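Local coordinates for alkaline serine protease AL20 (Nesterenkonia abyssinica, PDB 3CP7) that hydrolyses peptide bonds as a secreted, thermostable serine protease of the trypsin-like type, suited to alkaline conditions, at the interface of chains A and B. Sequence-based numbering; all coordinates share one arbitrary frame. Chains: chain A/B, alkaline serine protease AL20.

Contact 1 and contact 2 are neighbouring patches of one two-fold interface, the centres of their C-alpha atoms about 9 Å apart, and each recurs with the chains exchanged. Both use A:Tyr213, near the end of helix 205-214, and the C-terminal residue A:Asn218. They use mainly different atoms: in contact 1 the tyrosine ring and the asparagine amide meet helix 205-214 of chain B; in contact 2 the phenol hydroxyl, the terminal carboxylate and the amide oxygen meet the start of helix 80-85 of chain B. The carboxy-terminal segment thus links helix-to-helix packing with the docking of strand 75-78, which suggests that its position matters for pairing.

Contact 1: the interface of chains A and B. Residues chain A 212-213, 216, 218; chain B 206, 209-210.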
ATOM      1  N   ASN A 212       0.028  10.565  -2.936  1.00  8.47           N
ATOM      2  CA  ASN A 212      -1.048  11.279  -2.234  1.00  9.49           C
ATOM      3  C   ASN A 212      -1.355  10.581  -0.907  1.00  9.35           C
ATOM      4  O   ASN A 212      -1.531  11.224   0.141  1.00 10.19           O
ATOM      5  CB  ASN A 212      -2.312  11.330  -3.089  1.00  9.53           C
ATOM      6  CG  ASN A 212      -2.196  12.246  -4.288  1.00 11.62           C
ATOM      7  OD1 ASN A 212      -3.002  12.138  -5.209  1.00 14.32           O
ATOM      8  ND2 ASN A 212      -1.215  13.138  -4.289  1.00 10.38           N
ATOM      9  N   TYR A 213      -1.408   9.256  -0.965  1.00  9.05           N
ATOM     10  CA  TYR A 213      -1.673   8.417   0.189  1.00  8.74           C
ATOM     11  C   TYR A 213      -0.521   8.422   1.208  1.00  8.51           C
ATOM     12  O   TYR A 213      -0.741   8.698   2.395  1.00  9.21           O
ATOM     13  CB  TYR A 213      -1.967   6.991  -0.280  1.00  8.50           C
ATOM     14  CG  TYR A 213      -2.201   6.020   0.839  1.00  9.09           C
ATOM     15  CD1 TYR A 213      -1.335   4.958   1.046  1.00  8.45           C
ATOM     16  CD2 TYR A 213      -3.302   6.159   1.688  1.00  8.83           C
ATOM     17  CE1 TYR A 213      -1.547   4.059   2.074  1.00  9.13           C
ATOM     18  CE2 TYR A 213      -3.519   5.273   2.715  1.00  8.09           C
ATOM     19  CZ  TYR A 213      -2.649   4.222   2.893  1.00  8.18           C
ATOM     20  OH  TYR A 213      -2.869   3.344   3.929  1.00  9.50           O
ATOM     21  N   THR A 216       0.210  11.672   3.384  1.00  9.87           N
ATOM     22  CA  THR A 216      -0.781  12.067   4.398  1.00 10.78           C
ATOM     23  C   THR A 216      -0.873  11.086   5.574  1.00 12.00           C
ATOM     24  O   THR A 216      -1.713  11.237   6.459  1.00 11.70           O
ATOM     25  CB  THR A 216      -2.154  12.344   3.763  1.00 10.71           C
ATOM     26  OG1 THR A 216      -2.524  11.241   2.926  1.00 10.34           O
ATOM     27  CG2 THR A 216      -2.092  13.593   2.910  1.00 10.33           C
ATOM     28  N   ASN A 218       0.577   7.000   5.679  1.00 18.53           N
ATOM     29  CA  ASN A 218      -0.838   6.664   5.598  1.00 18.81           C
ATOM     30  C   ASN A 218      -0.810   5.266   5.067  1.00 21.02           C
ATOM     31  O   ASN A 218       0.094   4.942   4.289  1.00 22.67           O
ATOM     32  CB  ASN A 218      -1.629   7.525   4.644  1.00 16.92           C
ATOM     33  CG  ASN A 218      -2.930   7.990   5.222  1.00 14.53           C
ATOM     34  OD1 ASN A 218      -3.390   7.517   6.281  1.00 12.83           O
ATOM     35  ND2 ASN A 218      -3.550   8.933   4.531  1.00 13.60           N
ATOM     36  OXT ASN A 218      -1.655   4.433   5.387  1.00 22.96           O
TER
ATOM     37  N   GLY B 206      -7.677   8.226   5.089  1.00  8.88           N
ATOM     38  CA  GLY B 206      -6.759   7.120   4.820  1.00  8.31           C
ATOM     39  C   GLY B 206      -7.454   6.058   3.989  1.00  8.66           C
ATOM     40  O   GLY B 206      -6.941   5.621   2.948  1.00  9.29           O
ATOM     41  N   GLN B 209      -8.228   7.419   0.361  1.00  8.55           N
ATOM     42  CA  GLN B 209      -7.074   7.466  -0.525  1.00  8.44           C
ATOM     43  C   GLN B 209      -6.558   6.073  -0.869  1.00  8.49           C
ATOM     44  O   GLN B 209      -6.078   5.864  -1.984  1.00  9.13           O
ATOM     45  CB  GLN B 209      -5.998   8.359   0.076  1.00  8.55           C
ATOM     46  CG  GLN B 209      -6.425   9.831   0.096  1.00  9.99           C
ATOM     47  CD  GLN B 209      -5.411  10.733   0.744  1.00 12.08           C
ATOM     48  OE1 GLN B 209      -4.806  11.577   0.078  1.00 15.01           O
ATOM     49  NE2 GLN B 209      -5.216  10.577   2.045  1.00 12.53           N
ATOM     50  N   ASN B 210      -6.674   5.123   0.068  1.00  8.16           N
ATOM     51  CA  ASN B 210      -6.329   3.722  -0.209  1.00  8.26           C
ATOM     52  C   ASN B 210      -7.296   3.166  -1.259  1.00  8.28           C
ATOM     53  O   ASN B 210      -6.875   2.487  -2.205  1.00  8.45           O
ATOM     54  CB  ASN B 210      -6.377   2.904   1.099  1.00  8.07           C
ATOM     55  CG  ASN B 210      -5.542   1.614   1.077  1.00  8.92           C
ATOM     56  OD1 ASN B 210      -4.373   1.601   0.612  1.00 13.57           O
ATOM     57  ND2 ASN B 210      -6.036   0.600   1.821  1.00 13.08           N
TER
HETATM   58  O   HOH W   1      -2.848  13.811  -0.426  1.00 20.23           O
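Helices 205-214 of the two chains meet here, and B:Gln209 reaches from chain B across to chain A. Its CG stands anti to the carbonyl carbon (chi1 -68°) and the chain then runs extended towards chain A. CB comes to the rim of the A:Tyr213 ring, 3.8 Å from CD2, with the amide plane turned 84° from the ring. The amide carbon CD lies 3.7 Å from A:Thr216 OG1. At the tip, NE2 donates to the hydroxyl OG1 of A:Thr216 at 2.9 Å, a bent bond (140° at H) in which the two side chains meet tip to tip. OE1 and the carbonyl O of A:Asn212 can only accept, and water 1 bridges them, 3.0 Å from B:Gln209 OE1.

A:Thr216 OG1 is itself gripped from several sides. It donates to A:Asn212 O at 3.0 Å, in the carbonyl plane, or to A:Tyr213 O, where it sits above the plane; it also accepts from the A:Asn218 amide ND2 at 3.0 Å. These bonds hold the hydroxyl of this loop residue against the last turn of helix 205-214.

The A:Tyr213 ring lies between A:Asn218 CB, 3.5 Å above the plane on one face, and B:Asn210 OD1 on the other, both offset to the rim. Its ring carbon CE2 lies 3.4 Å from the carbonyl O of B:Gly206. The site joins the carboxy-terminal helices of the two copies in the deposited dimer, whose biological relevance the structure alone does not show.

Contact 2: the interface of chains A and B. Residues chain A 74-77, 213, 218; chain B 79-81, 84-85.
A strand-to-helix interface joins two copies of this trypsin-like protease: strand 75-78 and the C-terminus of chain A receive helix 80-85 of chain B, building the deposited two-fold dimer, which may or may not be the biological form. B:Asn84 reads the strand backbone. With CG anti to the carbonyl carbon (chi1 -74°), its amide lies against A:Leu76: OD1 accepts from A:Leu76 N at 2.9 Å, an almost straight bond whose donor nevertheless stands above the amide carbonyl plane, while ND2 donates to A:Leu76 O at 3.0 Å, on a carbonyl lone pair. The second N-H of ND2 meets B:Ala80 O at 2.8 Å, also on a lone pair, which fixes the amide's rotation from within its own helix. An alanine here would remove both bonds to the strand and the one to B:Ala80 O, and would probably weaken the docking of helix 80-85 on strand 75-78.

Farther along, A:Glu75 bends at chi2 and sets OE2 at the in-plane edge of the B:Arg85 guanidinium, 3.2 Å from NE. This salt bridge joins planes 80° apart, and water 3 links OE2 to B:Arg85 NH2 as well.

At the helix start, B:Ala80 N donates to the phenol OH of A:Tyr213 at 2.9 Å (164° at H) and, less directly, to the terminal carboxylate OXT of A:Asn218. That OXT lies 2.6 Å from B:Glu81 OE1, a clash of acceptors unless one oxygen carries a proton, perhaps shared between them. A:Asn218 OD1 is also 2.9 Å from B:Glu81 OE2, an acceptor pair that a proton might relieve. Water 2 touches OXT, OE1 and the phenol, and the helix amino end would probably temper the negative charge gathered there.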
ATOM      1  N   GLU A  74       8.497   4.760   9.949  1.00 13.65           N
ATOM      2  CA  GLU A  74       7.314   4.295  10.669  1.00 14.53           C
ATOM      3  C   GLU A  74       6.347   3.549   9.762  1.00 14.32           C
ATOM      4  O   GLU A  74       5.767   2.550  10.175  1.00 15.29           O
ATOM      5  CB  GLU A  74       6.600   5.451  11.354  1.00 15.10           C
ATOM      6  CG  GLU A  74       7.405   6.042  12.488  1.00 17.71           C
ATOM      7  CD  GLU A  74       6.597   6.952  13.391  1.00 20.94           C
ATOM      8  OE1 GLU A  74       5.606   7.561  12.924  1.00 22.81           O
ATOM      9  OE2 GLU A  74       6.971   7.063  14.577  1.00 23.55           O
ATOM     10  N   GLU A  75       6.164   4.048   8.540  1.00 13.04           N
ATOM     11  CA  GLU A  75       5.326   3.374   7.543  1.00 12.50           C
ATOM     12  C   GLU A  75       6.073   3.261   6.226  1.00 11.34           C
ATOM     13  O   GLU A  75       6.433   4.271   5.619  1.00 12.15           O
ATOM     14  CB  GLU A  75       4.011   4.116   7.279  1.00 12.63           C
ATOM     15  CG  GLU A  75       2.980   4.035   8.400  1.00 14.28           C
ATOM     16  CD  GLU A  75       3.071   5.192   9.366  1.00 16.62           C
ATOM     17  OE1 GLU A  75       3.778   6.181   9.077  1.00 16.20           O
ATOM     18  OE2 GLU A  75       2.423   5.106  10.433  1.00 19.00           O
ATOM     19  N   LEU A  76       6.297   2.027   5.794  1.00 10.64           N
ATOM     20  CA  LEU A  76       6.793   1.751   4.454  1.00 10.75           C
ATOM     21  C   LEU A  76       5.587   1.591   3.545  1.00 10.40           C
ATOM     22  O   LEU A  76       4.671   0.807   3.852  1.00 10.23           O
ATOM     23  CB  LEU A  76       7.652   0.490   4.463  1.00 10.84           C
ATOM     24  CG  LEU A  76       8.803   0.532   5.479  1.00 11.29           C
ATOM     25  CD1 LEU A  76       9.479  -0.825   5.608  1.00 12.44           C
ATOM     26  CD2 LEU A  76       9.808   1.612   5.103  1.00 11.72           C
ATOM     27  N   VAL A  77       5.567   2.364   2.457  1.00  9.69           N
ATOM     28  CA  VAL A  77       4.420   2.418   1.541  1.00 10.36           C
ATOM     29  C   VAL A  77       4.877   1.996   0.150  1.00  9.85           C
ATOM     30  O   VAL A  77       5.419   2.798  -0.629  1.00 10.11           O
ATOM     31  CB  VAL A  77       3.766   3.820   1.507  1.00  9.90           C
ATOM     32  CG1 VAL A  77       2.475   3.793   0.688  1.00 11.40           C
ATOM     33  CG2 VAL A  77       3.480   4.335   2.939  1.00 10.56           C
ATOM     34  N   TYR A 213      -1.408   9.256  -0.965  1.00  9.05           N
ATOM     35  CA  TYR A 213      -1.673   8.417   0.189  1.00  8.74           C
ATOM     36  C   TYR A 213      -0.521   8.422   1.208  1.00  8.51           C
ATOM     37  O   TYR A 213      -0.741   8.698   2.395  1.00  9.21           O
ATOM     38  CB  TYR A 213      -1.967   6.991  -0.280  1.00  8.50           C
ATOM     39  CG  TYR A 213      -2.201   6.020   0.839  1.00  9.09           C
ATOM     40  CD1 TYR A 213      -1.335   4.958   1.046  1.00  8.45           C
ATOM     41  CD2 TYR A 213      -3.302   6.159   1.688  1.00  8.83           C
ATOM     42  CE1 TYR A 213      -1.547   4.059   2.074  1.00  9.13           C
ATOM     43  CE2 TYR A 213      -3.519   5.273   2.715  1.00  8.09           C
ATOM     44  CZ  TYR A 213      -2.649   4.222   2.893  1.00  8.18           C
ATOM     45  OH  TYR A 213      -2.869   3.344   3.929  1.00  9.50           O
ATOM     46  N   ASN A 218       0.577   7.000   5.679  1.00 18.53           N
ATOM     47  CA  ASN A 218      -0.838   6.664   5.598  1.00 18.81           C
ATOM     48  C   ASN A 218      -0.810   5.266   5.067  1.00 21.02           C
ATOM     49  O   ASN A 218       0.094   4.942   4.289  1.00 22.67           O
ATOM     50  CB  ASN A 218      -1.629   7.525   4.644  1.00 16.92           C
ATOM     51  CG  ASN A 218      -2.930   7.990   5.222  1.00 14.53           C
ATOM     52  OD1 ASN A 218      -3.390   7.517   6.281  1.00 12.83           O
ATOM     53  ND2 ASN A 218      -3.550   8.933   4.531  1.00 13.60           N
ATOM     54  OXT ASN A 218      -1.655   4.433   5.387  1.00 22.96           O
TER
ATOM     55  N   SER B  79      -3.751  -1.102   4.078  1.00  9.48           N
ATOM     56  CA  SER B  79      -3.395   0.188   4.653  1.00  9.14           C
ATOM     57  C   SER B  79      -1.942   0.122   5.146  1.00  9.13           C
ATOM     58  O   SER B  79      -1.447  -0.945   5.560  1.00  9.06           O
ATOM     59  CB  SER B  79      -4.336   0.578   5.794  1.00  9.19           C
ATOM     60  OG  SER B  79      -3.994  -0.138   6.968  1.00  8.87           O
ATOM     61  N   ALA B  80      -1.257   1.259   5.102  1.00  8.96           N
ATOM     62  CA  ALA B  80       0.134   1.277   5.551  1.00  9.31           C
ATOM     63  C   ALA B  80       0.234   1.053   7.059  1.00  9.03           C
ATOM     64  O   ALA B  80       1.168   0.407   7.528  1.00  9.68           O
ATOM     65  CB  ALA B  80       0.807   2.572   5.170  1.00 10.32           C
ATOM     66  N   GLU B  81      -0.712   1.607   7.816  1.00  8.93           N
ATOM     67  CA  GLU B  81      -0.660   1.477   9.274  1.00  9.24           C
ATOM     68  C   GLU B  81      -0.910   0.034   9.689  1.00  9.28           C
ATOM     69  O   GLU B  81      -0.282  -0.467  10.625  1.00  9.66           O
ATOM     70  CB  GLU B  81      -1.647   2.417   9.963  1.00  9.06           C
ATOM     71  CG  GLU B  81      -1.468   3.902   9.625  1.00  8.93           C
ATOM     72  CD  GLU B  81      -2.233   4.354   8.381  1.00  9.32           C
ATOM     73  OE1 GLU B  81      -2.669   3.507   7.571  1.00  9.42           O
ATOM     74  OE2 GLU B  81      -2.406   5.570   8.232  1.00 10.75           O
ATOM     75  N   ASN B  84       2.393  -2.096   8.566  1.00 11.66           N
ATOM     76  CA  ASN B  84       3.616  -1.778   9.278  1.00 12.61           C
ATOM     77  C   ASN B  84       3.561  -2.031  10.784  1.00 13.72           C
ATOM     78  O   ASN B  84       4.569  -2.442  11.376  1.00 14.84           O
ATOM     79  CB  ASN B  84       4.025  -0.335   8.976  1.00 13.05           C
ATOM     80  CG  ASN B  84       4.605  -0.179   7.571  1.00 13.13           C
ATOM     81  OD1 ASN B  84       5.815  -0.290   7.391  1.00 14.09           O
ATOM     82  ND2 ASN B  84       3.750   0.064   6.573  1.00 11.46           N
ATOM     83  N   ARG B  85       2.396  -1.797  11.389  1.00 14.04           N
ATOM     84  CA  ARG B  85       2.265  -1.762  12.848  1.00 14.95           C
ATOM     85  C   ARG B  85       1.072  -2.577  13.397  1.00 13.86           C
ATOM     86  O   ARG B  85       0.875  -2.633  14.619  1.00 14.66           O
ATOM     87  CB  ARG B  85       2.167  -0.292  13.306  1.00 15.44           C
ATOM     88  CG  ARG B  85       3.246   0.650  12.712  1.00 17.63           C
ATOM     89  CD  ARG B  85       3.205   2.072  13.287  1.00 17.53           C
ATOM     90  NE  ARG B  85       2.112   2.900  12.763  1.00 21.77           N
ATOM     91  CZ  ARG B  85       0.921   3.003  13.350  1.00 20.79           C
ATOM     92  NH1 ARG B  85       0.679   2.321  14.459  1.00 21.83           N
ATOM     93  NH2 ARG B  85      -0.028   3.776  12.839  1.00 20.25           N
TER
HETATM   94  O   HOH W   2      -4.405   4.336   5.740  1.00  9.72           O
HETATM   95  O   HOH W   3       0.356   6.400  11.512  1.00 21.85           O